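PDB 3I44: aldehyde dehydrogenase from Bartonella henselae, which probably oxidises aldehydes to carboxylic acids with a nicotinamide cofactor as hydride acceptor, as other members of the aldehyde dehydrogenase family do. Local coordinates for residues T330-G335 / G382-P387; G114-M119 / G339-P344; R266-L271 / I485-D490. The protein carries 1 engineered substitution. One frame throughout, in Å; residues are numbered along the deposited sequence.

Contact 1: T330-G335 / G382-P387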
ATOM      1  N   THR A 330      10.088  38.031  14.779  1.00 31.51           N
ATOM      2  CA  THR A 330      10.216  37.300  13.522  1.00 30.71           C
ATOM      3  C   THR A 330       9.928  38.304  12.417  1.00 30.75           C
ATOM      4  O   THR A 330       8.789  38.805  12.315  1.00 30.85           O
ATOM      5  CB  THR A 330       9.218  36.117  13.457  1.00 30.93           C
ATOM      6  OG1 THR A 330       9.581  35.147  14.444  1.00 29.64           O
ATOM      7  CG2 THR A 330       9.183  35.467  12.063  1.00 29.22           C
ATOM      8  N   GLN A 331      10.946  38.617  11.623  1.00 30.06           N
ATOM      9  CA  GLN A 331      10.801  39.571  10.514  1.00 30.69           C
ATOM     10  C   GLN A 331      10.169  38.890   9.294  1.00 30.30           C
ATOM     11  O   GLN A 331      10.275  37.662   9.140  1.00 28.94           O
ATOM     12  CB  GLN A 331      12.164  40.173  10.137  1.00 31.38           C
ATOM     13  CG  GLN A 331      12.855  40.985  11.280  1.00 35.46           C
ATOM     14  CD  GLN A 331      11.931  42.048  11.875  1.00 40.59           C
ATOM     15  OE1 GLN A 331      11.314  42.829  11.135  1.00 43.60           O
ATOM     16  NE2 GLN A 331      11.810  42.070  13.218  1.00 42.61           N
ATOM     17  N   VAL A 332       9.492  39.697   8.456  1.00 29.87           N
ATOM     18  CA  VAL A 332       8.980  39.246   7.184  1.00 29.45           C
ATOM     19  C   VAL A 332       9.636  40.039   6.078  1.00 29.62           C
ATOM     20  O   VAL A 332       9.817  41.237   6.215  1.00 30.66           O
ATOM     21  CB  VAL A 332       7.472  39.423   7.126  1.00 30.18           C
ATOM     22  CG1 VAL A 332       6.937  38.890   5.845  1.00 29.59           C
ATOM     23  CG2 VAL A 332       6.834  38.716   8.321  1.00 28.62           C
ATOM     24  N   GLY A 333       9.996  39.388   4.982  1.00 28.20           N
ATOM     25  CA  GLY A 333      10.644  40.085   3.885  1.00 27.50           C
ATOM     26  C   GLY A 333      10.690  39.285   2.610  1.00 27.17           C
ATOM     27  O   GLY A 333      10.342  38.103   2.596  1.00 25.65           O
ATOM     28  N   PRO A 334      11.109  39.924   1.520  1.00 27.78           N
ATOM     29  CA  PRO A 334      11.103  39.256   0.231  1.00 28.07           C
ATOM     30  C   PRO A 334      12.096  38.125   0.120  1.00 27.81           C
ATOM     31  O   PRO A 334      13.133  38.124   0.797  1.00 26.77           O
ATOM     32  CB  PRO A 334      11.498  40.373  -0.763  1.00 28.78           C
ATOM     33  CG  PRO A 334      12.124  41.431   0.052  1.00 28.45           C
ATOM     34  CD  PRO A 334      11.510  41.339   1.412  1.00 28.56           C
ATOM     35  N   GLY A 335      11.797  37.211  -0.790  1.00 28.06           N
ATOM     36  CA  GLY A 335      12.646  36.054  -1.044  1.00 28.80           C
ATOM     37  C   GLY A 335      14.052  36.451  -1.447  1.00 29.32           C
ATOM     38  O   GLY A 335      15.011  35.787  -1.087  1.00 28.45           O
ATOM     39  N   GLY A 382       2.782  41.542  -2.310  1.00 35.48           N
ATOM     40  CA  GLY A 382       3.291  40.213  -1.953  1.00 33.55           C
ATOM     41  C   GLY A 382       2.371  39.551  -0.955  1.00 31.47           C
ATOM     42  O   GLY A 382       1.652  40.219  -0.216  1.00 31.32           O
ATOM     43  N   TYR A 383       2.414  38.227  -0.906  1.00 29.02           N
ATOM     44  CA  TYR A 383       1.524  37.442  -0.060  1.00 27.70           C
ATOM     45  C   TYR A 383       2.120  37.263   1.352  1.00 27.30           C
ATOM     46  O   TYR A 383       2.314  36.144   1.829  1.00 26.38           O
ATOM     47  CB  TYR A 383       1.244  36.084  -0.737  1.00 27.61           C
ATOM     48  CG  TYR A 383       0.876  36.236  -2.219  1.00 26.93           C
ATOM     49  CD1 TYR A 383      -0.146  37.111  -2.629  1.00 25.45           C
ATOM     50  CD2 TYR A 383       1.575  35.550  -3.208  1.00 25.55           C
ATOM     51  CE1 TYR A 383      -0.447  37.289  -3.999  1.00 25.35           C
ATOM     52  CE2 TYR A 383       1.278  35.716  -4.552  1.00 26.54           C
ATOM     53  CZ  TYR A 383       0.245  36.581  -4.948  1.00 26.49           C
ATOM     54  OH  TYR A 383      -0.034  36.747  -6.299  1.00 29.01           O
ATOM     55  N   TYR A 384       2.362  38.378   2.031  1.00 25.61           N
ATOM     56  CA  TYR A 384       2.972  38.349   3.368  1.00 24.67           C
ATOM     57  C   TYR A 384       1.944  38.182   4.445  1.00 24.26           C
ATOM     58  O   TYR A 384       0.969  38.956   4.515  1.00 24.63           O
ATOM     59  CB  TYR A 384       3.758  39.629   3.612  1.00 24.44           C
ATOM     60  CG  TYR A 384       4.916  39.767   2.652  1.00 24.11           C
ATOM     61  CD1 TYR A 384       6.082  39.028   2.836  1.00 24.05           C
ATOM     62  CD2 TYR A 384       4.860  40.634   1.577  1.00 23.59           C
ATOM     63  CE1 TYR A 384       7.150  39.143   1.966  1.00 24.02           C
ATOM     64  CE2 TYR A 384       5.932  40.748   0.688  1.00 24.77           C
ATOM     65  CZ  TYR A 384       7.069  39.999   0.895  1.00 24.48           C
ATOM     66  OH  TYR A 384       8.125  40.124   0.037  1.00 23.23           O
ATOM     67  N   VAL A 385       2.149  37.157   5.273  1.00 22.52           N
ATOM     68  CA  VAL A 385       1.280  36.840   6.366  1.00 22.44           C
ATOM     69  C   VAL A 385       2.044  37.217   7.637  1.00 22.53           C
ATOM     70  O   VAL A 385       3.256  37.007   7.733  1.00 21.74           O
ATOM     71  CB  VAL A 385       0.890  35.338   6.363  1.00 22.63           C
ATOM     72  CG1 VAL A 385       0.021  34.986   7.574  1.00 23.28           C
ATOM     73  CG2 VAL A 385       0.164  34.954   5.066  1.00 22.17           C
ATOM     74  N   ARG A 386       1.335  37.773   8.602  1.00 22.44           N
ATOM     75  CA  ARG A 386       1.942  38.166   9.862  1.00 23.10           C
ATOM     76  C   ARG A 386       2.150  36.949  10.747  1.00 23.83           C
ATOM     77  O   ARG A 386       1.203  36.190  10.973  1.00 24.98           O
ATOM     78  CB  ARG A 386       1.017  39.151  10.606  1.00 22.80           C
ATOM     79  CG  ARG A 386       0.775  40.462   9.889  1.00 24.53           C
ATOM     80  CD  ARG A 386      -0.469  41.193  10.390  1.00 24.12           C
ATOM     81  NE  ARG A 386      -0.325  41.673  11.766  1.00 25.11           N
ATOM     82  CZ  ARG A 386      -1.346  42.062  12.529  1.00 28.25           C
ATOM     83  NH1 ARG A 386      -2.591  42.026  12.071  1.00 30.34           N
ATOM     84  NH2 ARG A 386      -1.132  42.513  13.760  1.00 29.68           N
ATOM     85  N   PRO A 387       3.356  36.791  11.331  1.00 24.48           N
ATOM     86  CA  PRO A 387       3.502  35.753  12.339  1.00 23.87           C
ATOM     87  C   PRO A 387       2.460  35.906  13.437  1.00 23.29           C
ATOM     88  O   PRO A 387       2.384  36.948  14.093  1.00 23.66           O
ATOM     89  CB  PRO A 387       4.907  35.983  12.880  1.00 24.50           C
ATOM     90  CG  PRO A 387       5.634  36.621  11.795  1.00 24.83           C
ATOM     91  CD  PRO A 387       4.631  37.450  11.026  1.00 24.62           C
TER

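Contact 2: G114-M119 / G339-P344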
ATOM      1  N   GLY A 114       9.054  31.865  -2.965  1.00 21.92           N
ATOM      2  CA  GLY A 114       9.237  32.910  -1.965  1.00 21.59           C
ATOM      3  C   GLY A 114      10.226  32.617  -0.857  1.00 22.20           C
ATOM      4  O   GLY A 114      10.359  33.448   0.065  1.00 22.18           O
ATOM      5  N   ALA A 115      10.908  31.460  -0.905  1.00 21.33           N
ATOM      6  CA  ALA A 115      11.874  31.130   0.140  1.00 21.78           C
ATOM      7  C   ALA A 115      12.967  32.194   0.259  1.00 22.16           C
ATOM      8  O   ALA A 115      13.637  32.486  -0.722  1.00 22.61           O
ATOM      9  CB  ALA A 115      12.500  29.742  -0.095  1.00 21.34           C
ATOM     10  N   PRO A 116      13.165  32.780   1.455  1.00 22.94           N
ATOM     11  CA  PRO A 116      14.300  33.697   1.566  1.00 23.22           C
ATOM     12  C   PRO A 116      15.609  33.033   1.128  1.00 23.43           C
ATOM     13  O   PRO A 116      15.864  31.899   1.494  1.00 23.17           O
ATOM     14  CB  PRO A 116      14.343  34.056   3.043  1.00 23.29           C
ATOM     15  CG  PRO A 116      12.886  33.888   3.504  1.00 24.67           C
ATOM     16  CD  PRO A 116      12.377  32.713   2.699  1.00 24.23           C
ATOM     17  N   ILE A 117      16.381  33.736   0.316  1.00 23.28           N
ATOM     18  CA  ILE A 117      17.505  33.183  -0.424  1.00 24.10           C
ATOM     19  C   ILE A 117      18.544  32.415   0.409  1.00 24.70           C
ATOM     20  O   ILE A 117      19.066  31.400  -0.061  1.00 24.73           O
ATOM     21  CB  ILE A 117      18.181  34.292  -1.298  1.00 24.85           C
ATOM     22  CG1 ILE A 117      19.205  33.708  -2.271  1.00 25.10           C
ATOM     23  CG2 ILE A 117      18.790  35.374  -0.426  1.00 25.06           C
ATOM     24  CD1 ILE A 117      18.604  32.893  -3.416  1.00 25.96           C
ATOM     25  N   ASP A 118      18.840  32.847   1.630  1.00 24.86           N
ATOM     26  CA  ASP A 118      19.801  32.084   2.436  1.00 24.62           C
ATOM     27  C   ASP A 118      19.265  30.674   2.675  1.00 23.79           C
ATOM     28  O   ASP A 118      19.969  29.683   2.414  1.00 24.06           O
ATOM     29  CB  ASP A 118      20.074  32.742   3.788  1.00 24.31           C
ATOM     30  CG  ASP A 118      20.835  34.049   3.670  1.00 26.75           C
ATOM     31  OD1 ASP A 118      21.432  34.311   2.593  1.00 26.81           O
ATOM     32  OD2 ASP A 118      20.808  34.806   4.676  1.00 25.43           O
ATOM     33  N   MET A 119      18.021  30.587   3.150  1.00 22.58           N
ATOM     34  CA  MET A 119      17.415  29.285   3.424  1.00 22.03           C
ATOM     35  C   MET A 119      17.027  28.569   2.129  1.00 21.34           C
ATOM     36  O   MET A 119      16.969  27.351   2.118  1.00 20.10           O
ATOM     37  CB  MET A 119      16.281  29.344   4.448  1.00 22.03           C
ATOM     38  CG  MET A 119      14.892  29.858   3.943  1.00 24.00           C
ATOM     39  SD  MET A 119      13.851  28.675   3.057  1.00 24.69           S
ATOM     40  CE  MET A 119      13.407  27.580   4.428  1.00 21.03           C
ATOM     41  N   GLY A 339      19.365  37.068   4.840  1.00 29.56           N
ATOM     42  CA  GLY A 339      18.901  37.143   6.257  1.00 29.06           C
ATOM     43  C   GLY A 339      17.901  36.067   6.635  1.00 29.13           C
ATOM     44  O   GLY A 339      17.489  35.259   5.799  1.00 28.74           O
ATOM     45  N   ASN A 340      17.504  36.063   7.901  1.00 29.61           N
ATOM     46  CA  ASN A 340      16.653  35.018   8.446  1.00 30.05           C
ATOM     47  C   ASN A 340      15.210  35.445   8.740  1.00 29.43           C
ATOM     48  O   ASN A 340      14.551  34.892   9.608  1.00 29.10           O
ATOM     49  CB  ASN A 340      17.300  34.485   9.724  1.00 31.64           C
ATOM     50  CG  ASN A 340      17.284  35.509  10.836  1.00 33.90           C
ATOM     51  OD1 ASN A 340      17.081  36.693  10.581  1.00 37.91           O
ATOM     52  ND2 ASN A 340      17.489  35.062  12.076  1.00 39.45           N
ATOM     53  N   HIS A 341      14.713  36.442   8.029  1.00 28.43           N
ATOM     54  CA  HIS A 341      13.282  36.724   8.028  1.00 26.87           C
ATOM     55  C   HIS A 341      12.554  35.518   7.365  1.00 26.14           C
ATOM     56  O   HIS A 341      13.205  34.680   6.722  1.00 25.40           O
ATOM     57  CB  HIS A 341      13.041  38.001   7.209  1.00 26.81           C
ATOM     58  CG  HIS A 341      13.567  37.929   5.797  1.00 25.16           C
ATOM     59  ND1 HIS A 341      14.895  38.117   5.481  1.00 25.83           N
ATOM     60  CD2 HIS A 341      12.939  37.693   4.624  1.00 23.45           C
ATOM     61  CE1 HIS A 341      15.057  38.003   4.175  1.00 24.84           C
ATOM     62  NE2 HIS A 341      13.883  37.751   3.631  1.00 23.15           N
ATOM     63  N   ILE A 342      11.232  35.412   7.551  1.00 25.06           N
ATOM     64  CA  ILE A 342      10.401  34.529   6.726  1.00 24.39           C
ATOM     65  C   ILE A 342       9.934  35.295   5.464  1.00 24.85           C
ATOM     66  O   ILE A 342       9.924  36.548   5.431  1.00 24.26           O
ATOM     67  CB  ILE A 342       9.214  33.882   7.507  1.00 24.12           C
ATOM     68  CG1 ILE A 342       8.118  34.903   7.863  1.00 24.00           C
ATOM     69  CG2 ILE A 342       9.736  33.158   8.814  1.00 22.43           C
ATOM     70  CD1 ILE A 342       6.973  34.291   8.636  1.00 21.41           C
ATOM     71  N   GLY A 343       9.641  34.546   4.409  1.00 24.69           N
ATOM     72  CA  GLY A 343       9.218  35.110   3.125  1.00 23.77           C
ATOM     73  C   GLY A 343       7.703  35.190   3.066  1.00 23.92           C
ATOM     74  O   GLY A 343       7.010  34.945   4.080  1.00 21.83           O
ATOM     75  N   PRO A 344       7.166  35.531   1.875  1.00 23.85           N
ATOM     76  CA  PRO A 344       5.724  35.442   1.718  1.00 23.46           C
ATOM     77  C   PRO A 344       5.266  33.980   1.687  1.00 23.98           C
ATOM     78  O   PRO A 344       6.100  33.053   1.537  1.00 24.37           O
ATOM     79  CB  PRO A 344       5.496  36.086   0.361  1.00 23.22           C
ATOM     80  CG  PRO A 344       6.696  35.821  -0.377  1.00 22.94           C
ATOM     81  CD  PRO A 344       7.820  35.902   0.608  1.00 23.20           C
TER
HETATM   82  O   HOH W   1      17.763  35.046   3.039  1.00 22.77           O
HETATM   83  O   HOH W   2      16.661  32.459   5.437  1.00 23.71           O

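Contact 3: R266-L271 / I485-D490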
ATOM      1  N   ARG A 266       0.193   0.566  -7.277  1.00 21.02           N
ATOM      2  CA  ARG A 266       0.714   0.965  -5.979  1.00 19.91           C
ATOM      3  C   ARG A 266       0.579   2.492  -5.849  1.00 19.12           C
ATOM      4  O   ARG A 266       0.958   3.259  -6.746  1.00 18.07           O
ATOM      5  CB  ARG A 266       2.176   0.525  -5.815  1.00 19.59           C
ATOM      6  CG  ARG A 266       2.825   1.103  -4.541  1.00 20.42           C
ATOM      7  CD  ARG A 266       4.228   0.590  -4.396  1.00 21.42           C
ATOM      8  NE  ARG A 266       4.270  -0.811  -3.984  1.00 19.75           N
ATOM      9  CZ  ARG A 266       5.351  -1.580  -4.085  1.00 23.93           C
ATOM     10  NH1 ARG A 266       6.472  -1.102  -4.634  1.00 24.51           N
ATOM     11  NH2 ARG A 266       5.303  -2.833  -3.680  1.00 21.23           N
ATOM     12  N   VAL A 267       0.040   2.936  -4.723  1.00 19.33           N
ATOM     13  CA  VAL A 267      -0.119   4.343  -4.480  1.00 18.80           C
ATOM     14  C   VAL A 267       0.628   4.716  -3.209  1.00 19.10           C
ATOM     15  O   VAL A 267       0.319   4.208  -2.124  1.00 18.27           O
ATOM     16  CB  VAL A 267      -1.627   4.710  -4.364  1.00 20.47           C
ATOM     17  CG1 VAL A 267      -1.781   6.198  -4.020  1.00 19.75           C
ATOM     18  CG2 VAL A 267      -2.372   4.334  -5.679  1.00 17.94           C
ATOM     19  N   CYS A 268       1.636   5.578  -3.341  1.00 18.62           N
ATOM     20  CA  CYS A 268       2.400   6.048  -2.178  1.00 19.65           C
ATOM     21  C   CYS A 268       2.126   7.551  -1.932  1.00 18.78           C
ATOM     22  O   CYS A 268       2.372   8.381  -2.790  1.00 19.25           O
ATOM     23  CB  CYS A 268       3.905   5.772  -2.381  1.00 19.56           C
ATOM     24  SG  CYS A 268       4.223   4.006  -2.434  1.00 20.95           S
ATOM     25  N   LEU A 269       1.566   7.871  -0.774  1.00 19.12           N
ATOM     26  CA  LEU A 269       1.091   9.232  -0.479  1.00 18.28           C
ATOM     27  C   LEU A 269       1.861   9.898   0.685  1.00 19.48           C
ATOM     28  O   LEU A 269       1.967   9.305   1.791  1.00 18.00           O
ATOM     29  CB  LEU A 269      -0.397   9.163  -0.078  1.00 18.26           C
ATOM     30  CG  LEU A 269      -1.375   8.594  -1.103  1.00 18.67           C
ATOM     31  CD1 LEU A 269      -2.822   8.547  -0.582  1.00 19.71           C
ATOM     32  CD2 LEU A 269      -1.314   9.383  -2.449  1.00 18.35           C
ATOM     33  N   GLU A 270       2.325  11.127   0.439  1.00 18.85           N
ATOM     34  CA  GLU A 270       2.884  12.010   1.472  1.00 20.19           C
ATOM     35  C   GLU A 270       1.951  13.235   1.555  1.00 19.40           C
ATOM     36  O   GLU A 270       1.923  14.069   0.621  1.00 18.29           O
ATOM     37  CB  GLU A 270       4.284  12.467   1.070  1.00 20.46           C
ATOM     38  CG  GLU A 270       5.372  11.375   1.067  1.00 21.47           C
ATOM     39  CD  GLU A 270       5.961  11.110   2.447  1.00 24.93           C
ATOM     40  OE1 GLU A 270       5.650  11.895   3.384  1.00 28.45           O
ATOM     41  OE2 GLU A 270       6.739  10.122   2.592  1.00 21.18           O
ATOM     42  N   LEU A 271       1.158  13.293   2.614  1.00 18.84           N
ATOM     43  CA  LEU A 271       0.069  14.279   2.709  1.00 19.55           C
ATOM     44  C   LEU A 271       0.306  15.299   3.851  1.00 20.17           C
ATOM     45  O   LEU A 271       1.430  15.477   4.324  1.00 19.25           O
ATOM     46  CB  LEU A 271      -1.282  13.559   2.857  1.00 19.00           C
ATOM     47  CG  LEU A 271      -1.507  12.469   1.797  1.00 18.95           C
ATOM     48  CD1 LEU A 271      -2.823  11.677   1.956  1.00 15.61           C
ATOM     49  CD2 LEU A 271      -1.386  13.018   0.397  1.00 15.68           C
ATOM     50  N   ILE A 485      13.788   3.489  -1.706  1.00 19.57           N
ATOM     51  CA  ILE A 485      14.192   2.645  -2.839  1.00 18.90           C
ATOM     52  C   ILE A 485      13.181   1.493  -3.027  1.00 18.68           C
ATOM     53  O   ILE A 485      12.800   1.175  -4.171  1.00 16.50           O
ATOM     54  CB  ILE A 485      15.630   2.077  -2.670  1.00 19.05           C
ATOM     55  CG1 ILE A 485      16.656   3.207  -2.780  1.00 18.82           C
ATOM     56  CG2 ILE A 485      15.929   1.042  -3.753  1.00 17.46           C
ATOM     57  CD1 ILE A 485      18.034   2.905  -2.217  1.00 21.97           C
ATOM     58  N   LYS A 486      12.764   0.890  -1.906  1.00 17.60           N
ATOM     59  CA  LYS A 486      11.856  -0.265  -1.950  1.00 19.11           C
ATOM     60  C   LYS A 486      10.423   0.072  -2.390  1.00 18.60           C
ATOM     61  O   LYS A 486       9.725  -0.805  -2.907  1.00 18.93           O
ATOM     62  CB  LYS A 486      11.805  -1.024  -0.623  1.00 18.54           C
ATOM     63  CG  LYS A 486      13.057  -1.842  -0.416  1.00 22.77           C
ATOM     64  CD  LYS A 486      13.211  -2.362   0.996  1.00 22.43           C
ATOM     65  CE  LYS A 486      14.354  -3.348   1.067  1.00 24.31           C
ATOM     66  NZ  LYS A 486      14.523  -3.872   2.472  1.00 26.58           N
ATOM     67  N   GLU A 487       9.964   1.295  -2.164  1.00 18.40           N
ATOM     68  CA  GLU A 487       8.664   1.679  -2.695  1.00 19.25           C
ATOM     69  C   GLU A 487       8.619   1.557  -4.229  1.00 18.55           C
ATOM     70  O   GLU A 487       7.540   1.455  -4.797  1.00 18.55           O
ATOM     71  CB  GLU A 487       8.289   3.117  -2.289  1.00 20.01           C
ATOM     72  CG  GLU A 487       8.061   3.365  -0.798  1.00 23.36           C
ATOM     73  CD  GLU A 487       7.291   4.674  -0.536  1.00 26.46           C
ATOM     74  OE1 GLU A 487       7.648   5.728  -1.124  1.00 26.95           O
ATOM     75  OE2 GLU A 487       6.328   4.627   0.255  1.00 28.08           O
ATOM     76  N   PHE A 488       9.768   1.575  -4.907  1.00 19.10           N
ATOM     77  CA  PHE A 488       9.800   1.437  -6.387  1.00 19.40           C
ATOM     78  C   PHE A 488      10.134   0.011  -6.891  1.00 19.28           C
ATOM     79  O   PHE A 488      10.428  -0.205  -8.093  1.00 18.84           O
ATOM     80  CB  PHE A 488      10.718   2.502  -6.996  1.00 20.25           C
ATOM     81  CG  PHE A 488      10.152   3.903  -6.865  1.00 20.85           C
ATOM     82  CD1 PHE A 488       9.220   4.376  -7.780  1.00 22.75           C
ATOM     83  CD2 PHE A 488      10.539   4.733  -5.812  1.00 19.41           C
ATOM     84  CE1 PHE A 488       8.670   5.659  -7.632  1.00 22.00           C
ATOM     85  CE2 PHE A 488      10.006   6.016  -5.664  1.00 20.09           C
ATOM     86  CZ  PHE A 488       9.073   6.474  -6.566  1.00 21.37           C
ATOM     87  N   LEU A 489      10.069  -0.951  -5.969  1.00 17.75           N
ATOM     88  CA  LEU A 489      10.373  -2.365  -6.281  1.00 17.59           C
ATOM     89  C   LEU A 489       9.201  -3.262  -5.929  1.00 17.59           C
ATOM     90  O   LEU A 489       8.541  -3.020  -4.933  1.00 17.76           O
ATOM     91  CB  LEU A 489      11.585  -2.827  -5.436  1.00 17.51           C
ATOM     92  CG  LEU A 489      12.864  -2.066  -5.810  1.00 17.28           C
ATOM     93  CD1 LEU A 489      14.016  -2.268  -4.802  1.00 15.31           C
ATOM     94  CD2 LEU A 489      13.269  -2.463  -7.223  1.00 16.31           C
ATOM     95  N   ASP A 490       8.979  -4.306  -6.739  1.00 17.41           N
ATOM     96  CA  ASP A 490       8.154  -5.431  -6.386  1.00 17.59           C
ATOM     97  C   ASP A 490       9.065  -6.519  -5.846  1.00 18.13           C
ATOM     98  O   ASP A 490      10.237  -6.660  -6.275  1.00 17.89           O
ATOM     99  CB  ASP A 490       7.379  -6.000  -7.598  1.00 17.87           C
ATOM    100  CG  ASP A 490       6.054  -5.267  -7.872  1.00 19.18           C
ATOM    101  OD1 ASP A 490       5.364  -4.921  -6.907  1.00 18.69           O
ATOM    102  OD2 ASP A 490       5.695  -5.071  -9.068  1.00 19.77           O
TER
HETATM  103  O   HOH W   3       7.493  -4.463  -2.343  1.00 32.51           O

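Contact 1: T330-G335 / G382-P387
Val332 spreads its two methyl groups over different residues of the 382-387 loop. CG1 comes up against the CD1 corner of the Tyr384 ring, modelled tighter than two carbons can really sit, so that separation is doubtful. The other branch, CG2, lies 3.7 Å from CD of Pro387. With CG1 anti to the backbone N of Val332 (chi1 -177°) and CG2 beside that N, the fork straddles the ground between tyrosine and proline. The two loops run almost antiparallel, 170° apart, with the CA atoms of Val332 and Tyr384 7.2 Å from each other, and side chains bridge the distance.

Further along, the Tyr384 ring reaches past Val332 to the next two residues. The carbonyl O of Gly333 meets the ring at its edge, near the ring plane, 3.4 Å from CE1, and the phenol OH ends against Pro334, 3.1 Å from its CA. At the other end, Thr330 CG2 rests 3.7 Å from CG of Pro387, while Thr330 OG1 bonds back to the carbonyl of Ile326 in helix 316-329. Phe296 of helix 287-296 packs on both Thr330 and Pro387.

This joins the loop leaving helix 316-329 to the one entering strand 388-391, an element of the sheet that probably belongs to the catalytic domain of this family. Backbone groups of Gln331 and Gly333 pair with Ile342 instead, and the nitrogen of Pro334 has no hydrogen to offer the phenol. Van der Waals contact alone, mostly apolar, therefore joins the segments: the Gly333 and phenol oxygens rest against carbon, and no directional bond links the two loops.

Contact 2: G114-M119 / G339-P344
Gly114-Asp118 and Gly339-Pro344 run in nearly opposite directions, 168° apart, and come closest at Pro116 and Gly343, whose CA atoms are 5.5 Å from each other. Gly114, at positive phi, is the first residue beyond helix 102-113; Pro116 is the N-cap of the next. The carbonyl O of Gly114 sits 3.7 Å from CA of Gly343, a close backbone approach at a glycine.

Pro116 does most of the packing. Its CG presses on the facing backbone, 3.3 Å from the carbonyl O of His341 and 3.4 Å from N of Gly343. The His341 ring adds NE2 at 3.8 Å from Pro116 CB, while NE2 itself bonds to the carbonyl of Pro334.

At the far end, Asp118 OD2 accepts the N-H of Gly339 at 2.7 Å, fairly straight at 158°, with the donor above the carboxylate plane. Asp118 CG lies beside its own backbone N (chi1 -69°), which carries the carboxylate to that N-H. The carbonyl O of Gly339 receives a hydrogen from water 1 at 2.8 Å and another from water 2 at 2.9 Å. These waters in turn accept from N of Asp118 and, weakly, from N of Met119, linking first-turn amides to the loop.

The contact seats the junction of helices 102-113 and 117-141 against the loop between helices 316-329 and 348-363, with the carbonyl O of Gly335 probably accepting the N-H of Ile117 and Ser299 holding the Gly343 carbonyl.

Contact 3: R266-L271 / I485-D490
NH1 of Arg266 is shared by two backbone carbonyls, O of Glu487 and O of Leu489, each at 2.8 Å. Those oxygens belong to a type I beta turn, Lys486 to Leu489, which carries the chain from helix 481-486 into strand 489-494; Arg266 opens strand 266-270 of the mixed sheet that, as in the family, probably forms the cofactor-binding domain.

The bond to Leu489 is nearly straight, 169° at the hydrogen, with its oxygen in the guanidinium plane. That to Glu487 is more bent, 140°, and tilted from the plane. NH1 stands above both carbonyl planes, on neither oxygen's lone pair. The arginine chain is extended as far as CD and then bends at chi3 (-73°), which turns the guanidinium edge onto the turn.

NH2 gives a hydrogen to water 3 at 3.0 Å, and that water donates to the same Leu489 oxygen at 3.1 Å. The salt bridge from NH2 of Arg266 to OD1 of Asp490 is long, 3.8 Å, and a matter of charge alone, since the oxygen lies well out of the guanidinium plane. Asp490 is committed to the dimer, pairing with Arg451 and Arg476 of the second subunit.

Deeper along the strand, Cys268 lies against the carboxylate of Glu487, whose OE2 takes the backbone N-H of Arg478; from that OE2 to SG of Cys268 is 3.5 Å.

In the fold
From the N terminus, contact 2 opens at 114-119 and contact 3 at 266-271, before contact 1 opens at 330-335. Contact 2 closes at 339-344, bringing back a loop of 219 residues, contact 1 at 382-387 and contact 3 last, at 485-490. Contact 2 thus crosses both others, while contact 1 falls wholly within the span of contact 3. Contact 2 joins the 102-113/117-141 junction to the loop between helices 316-329 and 348-363, and contact 1, its centre 9 Å away, joins that same loop to the one leading into strand 388-391. Contact 3, on the opposite side of the chain's centre, ties strand 266-270 to the C-terminal turn and strand beside the second subunit.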